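Local structure of putative LacI-family transcriptional regulator (Bacteroides fragilis, 3GBV) at residues D71-P77 with I95-I100; L110-N116 with C277-I283. The protein probably regulates transcription by binding DNA, as LacI-family proteins do, in response to a small effector taken up by its periplasmic-binding-protein-like domain. The contacts are given in a common frame with arbitrary orientation. Numbering follows the deposited sequence.

Contact 1. Residues D71-P77 with I95-I100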
ATOM      1  N   ASP A  71      22.857 -23.232  -9.544  1.00 40.36           N
ATOM      2  CA  ASP A  71      23.603 -22.541  -8.495  1.00 39.08           C
ATOM      3  C   ASP A  71      22.672 -22.196  -7.352  1.00 38.65           C
ATOM      4  O   ASP A  71      23.039 -22.281  -6.180  1.00 37.44           O
ATOM      5  CB  ASP A  71      24.193 -21.244  -9.038  1.00 38.84           C
ATOM      6  CG  ASP A  71      25.188 -21.488 -10.130  1.00 40.68           C
ATOM      7  OD1 ASP A  71      26.307 -21.938  -9.802  1.00 39.58           O
ATOM      8  OD2 ASP A  71      24.842 -21.247 -11.310  1.00 38.35           O
ATOM      9  N   GLY A  72      21.464 -21.780  -7.713  1.00 37.10           N
ATOM     10  CA  GLY A  72      20.481 -21.421  -6.716  1.00 36.20           C
ATOM     11  C   GLY A  72      19.077 -21.761  -7.168  1.00 34.88           C
ATOM     12  O   GLY A  72      18.810 -21.965  -8.361  1.00 35.06           O
ATOM     13  N   VAL A  73      18.171 -21.816  -6.203  1.00 31.78           N
ATOM     14  CA  VAL A  73      16.785 -22.130  -6.483  1.00 31.30           C
ATOM     15  C   VAL A  73      15.827 -21.265  -5.675  1.00 29.21           C
ATOM     16  O   VAL A  73      16.070 -20.997  -4.506  1.00 26.35           O
ATOM     17  CB  VAL A  73      16.463 -23.596  -6.120  1.00 32.06           C
ATOM     18  CG1 VAL A  73      15.020 -23.913  -6.492  1.00 31.46           C
ATOM     19  CG2 VAL A  73      17.433 -24.538  -6.813  1.00 31.81           C
HETATM   20  N   MSE A  74      14.758 -20.807  -6.316  1.00 28.65           N
HETATM   21  CA  MSE A  74      13.712 -20.064  -5.626  1.00 31.30           C
HETATM   22  C   MSE A  74      12.546 -21.010  -5.902  1.00 31.69           C
HETATM   23  O   MSE A  74      12.454 -21.589  -6.997  1.00 33.01           O
HETATM   24  CB  MSE A  74      13.501 -18.668  -6.227  1.00 30.47           C
HETATM   25  CG  MSE A  74      13.050 -18.632  -7.679  1.00 37.92           C
HETATM   26 SE   MSE A  74      11.105 -18.300  -7.807  1.00 58.77          SE
HETATM   27  CE  MSE A  74      10.395 -20.132  -8.054  1.00 42.83           C
ATOM     28  N   PHE A  75      11.679 -21.210  -4.920  1.00 30.62           N
ATOM     29  CA  PHE A  75      10.597 -22.160  -5.096  1.00 29.29           C
ATOM     30  C   PHE A  75       9.337 -21.778  -4.339  1.00 28.23           C
ATOM     31  O   PHE A  75       9.394 -21.419  -3.167  1.00 25.93           O
ATOM     32  CB  PHE A  75      11.118 -23.536  -4.653  1.00 31.15           C
ATOM     33  CG  PHE A  75      10.052 -24.576  -4.426  1.00 33.53           C
ATOM     34  CD1 PHE A  75       9.101 -24.867  -5.406  1.00 33.88           C
ATOM     35  CD2 PHE A  75      10.033 -25.303  -3.236  1.00 35.04           C
ATOM     36  CE1 PHE A  75       8.147 -25.876  -5.200  1.00 35.06           C
ATOM     37  CE2 PHE A  75       9.090 -26.310  -3.023  1.00 35.22           C
ATOM     38  CZ  PHE A  75       8.144 -26.598  -4.008  1.00 33.55           C
ATOM     39  N   ALA A  76       8.204 -21.843  -5.029  1.00 28.13           N
ATOM     40  CA  ALA A  76       6.908 -21.530  -4.437  1.00 28.50           C
ATOM     41  C   ALA A  76       6.211 -22.852  -4.146  1.00 30.39           C
ATOM     42  O   ALA A  76       5.753 -23.528  -5.063  1.00 31.25           O
ATOM     43  CB  ALA A  76       6.075 -20.713  -5.399  1.00 28.79           C
ATOM     44  N   PRO A  77       6.128 -23.239  -2.865  1.00 30.76           N
ATOM     45  CA  PRO A  77       5.487 -24.493  -2.428  1.00 32.31           C
ATOM     46  C   PRO A  77       3.957 -24.455  -2.461  1.00 32.54           C
ATOM     47  O   PRO A  77       3.350 -23.444  -2.133  1.00 34.03           O
ATOM     48  CB  PRO A  77       5.989 -24.671  -0.990  1.00 30.34           C
ATOM     49  CG  PRO A  77       7.159 -23.709  -0.869  1.00 30.40           C
ATOM     50  CD  PRO A  77       6.764 -22.558  -1.729  1.00 29.57           C
ATOM     51  N   ILE A  95      22.932 -26.755  -2.516  1.00 31.17           N
ATOM     52  CA  ILE A  95      22.288 -25.781  -3.399  1.00 32.51           C
ATOM     53  C   ILE A  95      21.303 -24.945  -2.587  1.00 32.47           C
ATOM     54  O   ILE A  95      20.241 -25.428  -2.188  1.00 33.35           O
ATOM     55  CB  ILE A  95      21.533 -26.486  -4.558  1.00 32.42           C
ATOM     56  CG1 ILE A  95      22.507 -27.348  -5.365  1.00 32.71           C
ATOM     57  CG2 ILE A  95      20.889 -25.459  -5.465  1.00 31.24           C
ATOM     58  CD1 ILE A  95      21.863 -28.166  -6.460  1.00 33.26           C
ATOM     59  N   PRO A  96      21.647 -23.678  -2.322  1.00 32.35           N
ATOM     60  CA  PRO A  96      20.766 -22.799  -1.549  1.00 32.21           C
ATOM     61  C   PRO A  96      19.425 -22.579  -2.242  1.00 32.93           C
ATOM     62  O   PRO A  96      19.363 -22.446  -3.468  1.00 30.77           O
ATOM     63  CB  PRO A  96      21.569 -21.508  -1.458  1.00 32.77           C
ATOM     64  CG  PRO A  96      22.293 -21.492  -2.784  1.00 32.69           C
ATOM     65  CD  PRO A  96      22.784 -22.921  -2.879  1.00 32.89           C
ATOM     66  N   TYR A  97      18.354 -22.537  -1.456  1.00 32.69           N
ATOM     67  CA  TYR A  97      17.036 -22.310  -2.018  1.00 33.47           C
ATOM     68  C   TYR A  97      16.211 -21.292  -1.240  1.00 33.46           C
ATOM     69  O   TYR A  97      16.347 -21.139  -0.020  1.00 32.40           O
ATOM     70  CB  TYR A  97      16.276 -23.632  -2.147  1.00 32.47           C
ATOM     71  CG  TYR A  97      15.978 -24.342  -0.851  1.00 33.68           C
ATOM     72  CD1 TYR A  97      14.795 -24.095  -0.156  1.00 31.99           C
ATOM     73  CD2 TYR A  97      16.836 -25.332  -0.362  1.00 34.05           C
ATOM     74  CE1 TYR A  97      14.469 -24.824   0.983  1.00 31.72           C
ATOM     75  CE2 TYR A  97      16.518 -26.064   0.783  1.00 31.77           C
ATOM     76  CZ  TYR A  97      15.333 -25.810   1.443  1.00 31.35           C
ATOM     77  OH  TYR A  97      14.998 -26.563   2.545  1.00 32.92           O
ATOM     78  N   ILE A  98      15.354 -20.595  -1.976  1.00 32.56           N
ATOM     79  CA  ILE A  98      14.503 -19.564  -1.415  1.00 32.79           C
ATOM     80  C   ILE A  98      13.018 -19.897  -1.542  1.00 31.87           C
ATOM     81  O   ILE A  98      12.553 -20.316  -2.603  1.00 30.81           O
ATOM     82  CB  ILE A  98      14.756 -18.212  -2.128  1.00 33.05           C
ATOM     83  CG1 ILE A  98      16.189 -17.746  -1.855  1.00 32.19           C
ATOM     84  CG2 ILE A  98      13.727 -17.175  -1.675  1.00 32.18           C
ATOM     85  CD1 ILE A  98      16.575 -16.516  -2.615  1.00 32.07           C
ATOM     86  N   TYR A  99      12.281 -19.718  -0.451  1.00 29.99           N
ATOM     87  CA  TYR A  99      10.848 -19.950  -0.486  1.00 30.35           C
ATOM     88  C   TYR A  99      10.138 -18.629  -0.739  1.00 29.82           C
ATOM     89  O   TYR A  99      10.543 -17.576  -0.244  1.00 26.93           O
ATOM     90  CB  TYR A  99      10.310 -20.508   0.839  1.00 32.42           C
ATOM     91  CG  TYR A  99      10.616 -21.966   1.130  1.00 33.78           C
ATOM     92  CD1 TYR A  99      10.640 -22.924   0.107  1.00 33.67           C
ATOM     93  CD2 TYR A  99      10.826 -22.392   2.440  1.00 32.82           C
ATOM     94  CE1 TYR A  99      10.870 -24.273   0.392  1.00 34.39           C
ATOM     95  CE2 TYR A  99      11.053 -23.736   2.734  1.00 35.17           C
ATOM     96  CZ  TYR A  99      11.075 -24.669   1.712  1.00 34.17           C
ATOM     97  OH  TYR A  99      11.312 -25.994   2.011  1.00 35.45           O
ATOM     98  N   ILE A 100       9.080 -18.696  -1.531  1.00 30.11           N
ATOM     99  CA  ILE A 100       8.273 -17.532  -1.805  1.00 30.82           C
ATOM    100  C   ILE A 100       6.840 -17.952  -1.534  1.00 30.89           C
ATOM    101  O   ILE A 100       6.469 -19.116  -1.739  1.00 29.68           O
ATOM    102  CB  ILE A 100       8.399 -17.058  -3.262  1.00 31.91           C
ATOM    103  CG1 ILE A 100       8.204 -18.237  -4.214  1.00 34.43           C
ATOM    104  CG2 ILE A 100       9.740 -16.394  -3.472  1.00 31.30           C
ATOM    105  CD1 ILE A 100       8.283 -17.857  -5.687  1.00 37.97           C
TER
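Two neighbouring strands of a parallel sheet meet here, and their apolar side chains divide between its faces. On one face lie selenomethionine Met74 and Ile98, adjacent in register with CB atoms 4.3 Å apart; Met74 then bends along the strand so that its SE lies 3.6 Å from CD1 of Ile100. Helix 254-270 covers this face, with Thr264 and Leu265 against Ile98. The other face carries Val73, Phe75, Tyr97 and Tyr99. Val73 CB is 4.0 Å from Tyr97 CB, and its CG2 meets CG2 of Ile95 at 3.8 Å; further along, Phe75 CD2 packs on Tyr99 CE1 at 3.9 Å, while Pro77 CG touches Tyr99 CD1 at 3.7 Å. Helix 84-93 lies on this second face, against Tyr97 and Tyr99. Because that helix also connects the two strands, the unit 72-75, 84-93, 97-100 is a classical beta-alpha-beta crossover, the repeating element of the Rossmann-like subdomains in periplasmic-binding-protein folds. The strand axes diverge by only 15° and approach to 4.4 Å, close enough for an unbroken parallel ladder: Val73 N to Pro96 O (3.0 Å), Ile98 N to Val73 O (2.7 Å), Phe75 N to Ile98 O (2.6 Å) and Ile100 N to Phe75 O (3.2 Å). Alternate residues of strand 72-75 turn their polar groups the other way, Gly72 and Met74 bonding to the backbone of strand 9-16. At the polar margin, Asp71 OD2 accepts a hydrogen bond from Thr10 N, and the hydroxyls of Tyr97 and Tyr99 both reach Ala107 O.

Contact 2. Residues L110-N116 with C277-I283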
ATOM      1  N   LEU A 110      17.067 -20.582   2.676  1.00 31.09           N
ATOM      2  CA  LEU A 110      18.096 -19.576   2.860  1.00 31.47           C
ATOM      3  C   LEU A 110      17.364 -18.284   3.173  1.00 32.20           C
ATOM      4  O   LEU A 110      17.805 -17.500   4.014  1.00 30.65           O
ATOM      5  CB  LEU A 110      18.907 -19.394   1.578  1.00 31.78           C
ATOM      6  CG  LEU A 110      19.727 -18.098   1.485  1.00 31.17           C
ATOM      7  CD1 LEU A 110      20.888 -18.126   2.478  1.00 29.06           C
ATOM      8  CD2 LEU A 110      20.246 -17.944   0.069  1.00 30.48           C
ATOM      9  N   ALA A 111      16.234 -18.086   2.489  1.00 31.35           N
ATOM     10  CA  ALA A 111      15.413 -16.890   2.658  1.00 31.09           C
ATOM     11  C   ALA A 111      13.962 -17.114   2.214  1.00 31.39           C
ATOM     12  O   ALA A 111      13.676 -17.985   1.385  1.00 31.72           O
ATOM     13  CB  ALA A 111      16.021 -15.736   1.880  1.00 28.79           C
ATOM     14  N   PHE A 112      13.057 -16.313   2.772  1.00 29.79           N
ATOM     15  CA  PHE A 112      11.633 -16.397   2.473  1.00 28.26           C
ATOM     16  C   PHE A 112      11.075 -15.023   2.165  1.00 27.34           C
ATOM     17  O   PHE A 112      11.411 -14.041   2.827  1.00 25.69           O
ATOM     18  CB  PHE A 112      10.858 -16.980   3.662  1.00 29.80           C
ATOM     19  CG  PHE A 112       9.355 -16.821   3.555  1.00 27.93           C
ATOM     20  CD1 PHE A 112       8.617 -17.600   2.670  1.00 28.74           C
ATOM     21  CD2 PHE A 112       8.684 -15.884   4.337  1.00 28.39           C
ATOM     22  CE1 PHE A 112       7.230 -17.448   2.566  1.00 29.05           C
ATOM     23  CE2 PHE A 112       7.298 -15.723   4.243  1.00 25.95           C
ATOM     24  CZ  PHE A 112       6.573 -16.505   3.356  1.00 29.53           C
ATOM     25  N   PHE A 113      10.218 -14.974   1.151  1.00 26.51           N
ATOM     26  CA  PHE A 113       9.571 -13.742   0.725  1.00 26.19           C
ATOM     27  C   PHE A 113       8.098 -14.063   0.592  1.00 25.62           C
ATOM     28  O   PHE A 113       7.702 -14.921  -0.213  1.00 24.30           O
ATOM     29  CB  PHE A 113      10.120 -13.266  -0.624  1.00 26.18           C
ATOM     30  CG  PHE A 113      11.528 -12.757  -0.560  1.00 27.26           C
ATOM     31  CD1 PHE A 113      11.788 -11.448  -0.184  1.00 26.89           C
ATOM     32  CD2 PHE A 113      12.602 -13.598  -0.842  1.00 28.27           C
ATOM     33  CE1 PHE A 113      13.092 -10.982  -0.083  1.00 26.78           C
ATOM     34  CE2 PHE A 113      13.910 -13.141  -0.744  1.00 26.78           C
ATOM     35  CZ  PHE A 113      14.155 -11.831  -0.363  1.00 26.52           C
ATOM     36  N   GLY A 114       7.297 -13.374   1.395  1.00 24.37           N
ATOM     37  CA  GLY A 114       5.863 -13.576   1.386  1.00 24.98           C
ATOM     38  C   GLY A 114       5.250 -12.856   2.571  1.00 25.94           C
ATOM     39  O   GLY A 114       5.958 -12.241   3.377  1.00 26.41           O
ATOM     40  N   GLN A 115       3.934 -12.920   2.693  1.00 24.13           N
ATOM     41  CA  GLN A 115       3.286 -12.258   3.803  1.00 23.82           C
ATOM     42  C   GLN A 115       3.356 -13.092   5.059  1.00 22.72           C
ATOM     43  O   GLN A 115       3.604 -14.299   5.021  1.00 21.41           O
ATOM     44  CB  GLN A 115       1.805 -11.995   3.516  1.00 24.97           C
ATOM     45  CG  GLN A 115       1.504 -11.053   2.377  1.00 24.16           C
ATOM     46  CD  GLN A 115       0.040 -10.667   2.341  1.00 23.54           C
ATOM     47  OE1 GLN A 115      -0.841 -11.496   2.580  1.00 18.87           O
ATOM     48  NE2 GLN A 115      -0.229  -9.410   2.031  1.00 21.73           N
ATOM     49  N   ASN A 116       3.168 -12.417   6.181  1.00 21.68           N
ATOM     50  CA  ASN A 116       3.096 -13.088   7.450  1.00 22.65           C
ATOM     51  C   ASN A 116       1.619 -13.523   7.369  1.00 24.07           C
ATOM     52  O   ASN A 116       0.703 -12.733   7.652  1.00 19.32           O
ATOM     53  CB  ASN A 116       3.299 -12.093   8.586  1.00 24.39           C
ATOM     54  CG  ASN A 116       3.009 -12.707   9.934  1.00 26.03           C
ATOM     55  OD1 ASN A 116       1.947 -13.294  10.143  1.00 23.04           O
ATOM     56  ND2 ASN A 116       3.954 -12.578  10.858  1.00 27.58           N
ATOM     57  N   CYS A 277      16.759 -14.195   6.511  1.00 43.50           N
ATOM     58  CA  CYS A 277      15.959 -15.348   6.140  1.00 44.69           C
ATOM     59  C   CYS A 277      14.490 -14.985   5.933  1.00 43.29           C
ATOM     60  O   CYS A 277      13.898 -15.364   4.930  1.00 42.98           O
ATOM     61  CB  CYS A 277      16.068 -16.445   7.198  1.00 44.74           C
ATOM     62  SG  CYS A 277      15.267 -17.986   6.684  1.00 51.01           S
ATOM     63  N   THR A 278      13.905 -14.250   6.873  1.00 42.00           N
ATOM     64  CA  THR A 278      12.501 -13.876   6.752  1.00 40.63           C
ATOM     65  C   THR A 278      12.293 -12.462   6.224  1.00 38.09           C
ATOM     66  O   THR A 278      12.775 -11.486   6.798  1.00 36.12           O
ATOM     67  CB  THR A 278      11.768 -14.000   8.100  1.00 42.47           C
ATOM     68  OG1 THR A 278      12.341 -13.080   9.040  1.00 45.95           O
ATOM     69  CG2 THR A 278      11.887 -15.420   8.636  1.00 41.02           C
ATOM     70  N   ASN A 279      11.566 -12.379   5.115  1.00 35.40           N
ATOM     71  CA  ASN A 279      11.249 -11.112   4.475  1.00 32.49           C
ATOM     72  C   ASN A 279       9.735 -11.057   4.298  1.00 30.33           C
ATOM     73  O   ASN A 279       9.191 -11.494   3.278  1.00 27.28           O
ATOM     74  CB  ASN A 279      11.959 -11.032   3.131  1.00 32.69           C
ATOM     75  CG  ASN A 279      13.456 -11.112   3.279  1.00 34.16           C
ATOM     76  OD1 ASN A 279      14.121 -10.100   3.499  1.00 34.71           O
ATOM     77  ND2 ASN A 279      13.997 -12.325   3.198  1.00 35.28           N
ATOM     78  N   TYR A 280       9.064 -10.552   5.326  1.00 26.25           N
ATOM     79  CA  TYR A 280       7.622 -10.441   5.305  1.00 24.46           C
ATOM     80  C   TYR A 280       7.215  -9.273   4.424  1.00 22.12           C
ATOM     81  O   TYR A 280       7.626  -8.140   4.645  1.00 19.30           O
ATOM     82  CB  TYR A 280       7.082 -10.273   6.733  1.00 25.83           C
ATOM     83  CG  TYR A 280       7.110 -11.555   7.549  1.00 27.52           C
ATOM     84  CD1 TYR A 280       6.580 -12.741   7.036  1.00 26.35           C
ATOM     85  CD2 TYR A 280       7.636 -11.573   8.843  1.00 28.22           C
ATOM     86  CE1 TYR A 280       6.566 -13.910   7.786  1.00 28.66           C
ATOM     87  CE2 TYR A 280       7.628 -12.739   9.610  1.00 28.66           C
ATOM     88  CZ  TYR A 280       7.090 -13.902   9.077  1.00 31.32           C
ATOM     89  OH  TYR A 280       7.059 -15.050   9.836  1.00 33.73           O
HETATM   90  N   MSE A 281       6.421  -9.568   3.405  1.00 21.80           N
HETATM   91  CA  MSE A 281       5.950  -8.551   2.468  1.00 21.92           C
HETATM   92  C   MSE A 281       4.793  -7.767   3.088  1.00 22.93           C
HETATM   93  O   MSE A 281       4.168  -8.226   4.039  1.00 21.10           O
HETATM   94  CB  MSE A 281       5.499  -9.220   1.169  1.00 22.63           C
HETATM   95  CG  MSE A 281       6.597 -10.065   0.523  1.00 21.98           C
HETATM   96 SE   MSE A 281       8.124  -8.867   0.130  1.00 40.95          SE
HETATM   97  CE  MSE A 281       7.479  -7.762  -1.354  1.00 21.01           C
ATOM     98  N   PRO A 282       4.492  -6.577   2.554  1.00 23.35           N
ATOM     99  CA  PRO A 282       3.393  -5.780   3.110  1.00 23.81           C
ATOM    100  C   PRO A 282       2.001  -6.354   2.868  1.00 23.74           C
ATOM    101  O   PRO A 282       1.797  -7.171   1.967  1.00 22.06           O
ATOM    102  CB  PRO A 282       3.580  -4.421   2.436  1.00 25.03           C
ATOM    103  CG  PRO A 282       4.143  -4.786   1.110  1.00 25.02           C
ATOM    104  CD  PRO A 282       5.150  -5.866   1.444  1.00 24.64           C
ATOM    105  N   ILE A 283       1.057  -5.925   3.703  1.00 22.76           N
ATOM    106  CA  ILE A 283      -0.342  -6.338   3.618  1.00 21.97           C
ATOM    107  C   ILE A 283      -1.094  -5.089   3.132  1.00 22.45           C
ATOM    108  O   ILE A 283      -1.691  -4.352   3.919  1.00 22.19           O
ATOM    109  CB  ILE A 283      -0.825  -6.796   5.023  1.00 23.51           C
ATOM    110  CG1 ILE A 283       0.002  -8.018   5.460  1.00 20.08           C
ATOM    111  CG2 ILE A 283      -2.311  -7.108   5.017  1.00 19.99           C
ATOM    112  CD1 ILE A 283      -0.066  -8.300   6.943  1.00 21.17           C
TER
HETATM  113  O   HOH W   1       3.255  -9.653   5.936  1.00 22.53           O
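Parallel pairing joins residues far apart in sequence here. Phe112 N donates to Cys277 O (2.5 Å), Gly114 N to Asn279 O (3.3 Å), and Met281 N to Gly114 O (2.7 Å). Phe112 O serves two donors of one residue, Asn279 N at 2.8 Å and Asn279 ND2 at 3.1 Å; ND2 also bonds Ala276 O and lies over a face of the Phe113 ring. Beyond the strands, Gln115 NE2 gives a hydrogen bond to Pro282 O (3.0 Å), while its OE1 is bound by Ser120. A water bridges the segments, accepting from Asn116 N (2.8 Å) and donating to Met281 O (2.5 Å). Both segments here leave the first sheet for the second lobe, so bond and water join two inter-lobe crossings, consistent with a periplasmic-binding-protein hinge. Asn116 OD1 caps helix 117-131 through Gln119 N, and its CB makes a CH-pi contact with Tyr280, 3.9 Å from the ring centroid. Strand 278-280 edges the sheet within this chain; strand 111-114 bonds on its other side to strand 97-100. Helix 254-270 packs against Phe113 and Met281, helix 117-131 meets Ile283, and Tyr293 of the second subunit packs on Asn116, Pro282 and Ile283.

Overall arrangement
Contacts 1 and 2 lie in the same six-stranded parallel sheet, their centres 13 Å apart, and come in series along the chain: contact 1 closes before contact 2 opens. Strands 97-100 and 111-114, consecutive in sequence, are neighbours in the sheet and link the two pairs, with Tyr97 O and Tyr99 N probably hydrogen-bonded to Leu110 N and Ala111 O. The principle illustrated is that one sheet can combine local and distant pairing. Contact 1 closes after a single helix, whereas contact 2 is completed only after the chain has built most of the second sheet and returned, as in two-lobed periplasmic-binding-protein folds. Helix 254-270 packs against both contacts.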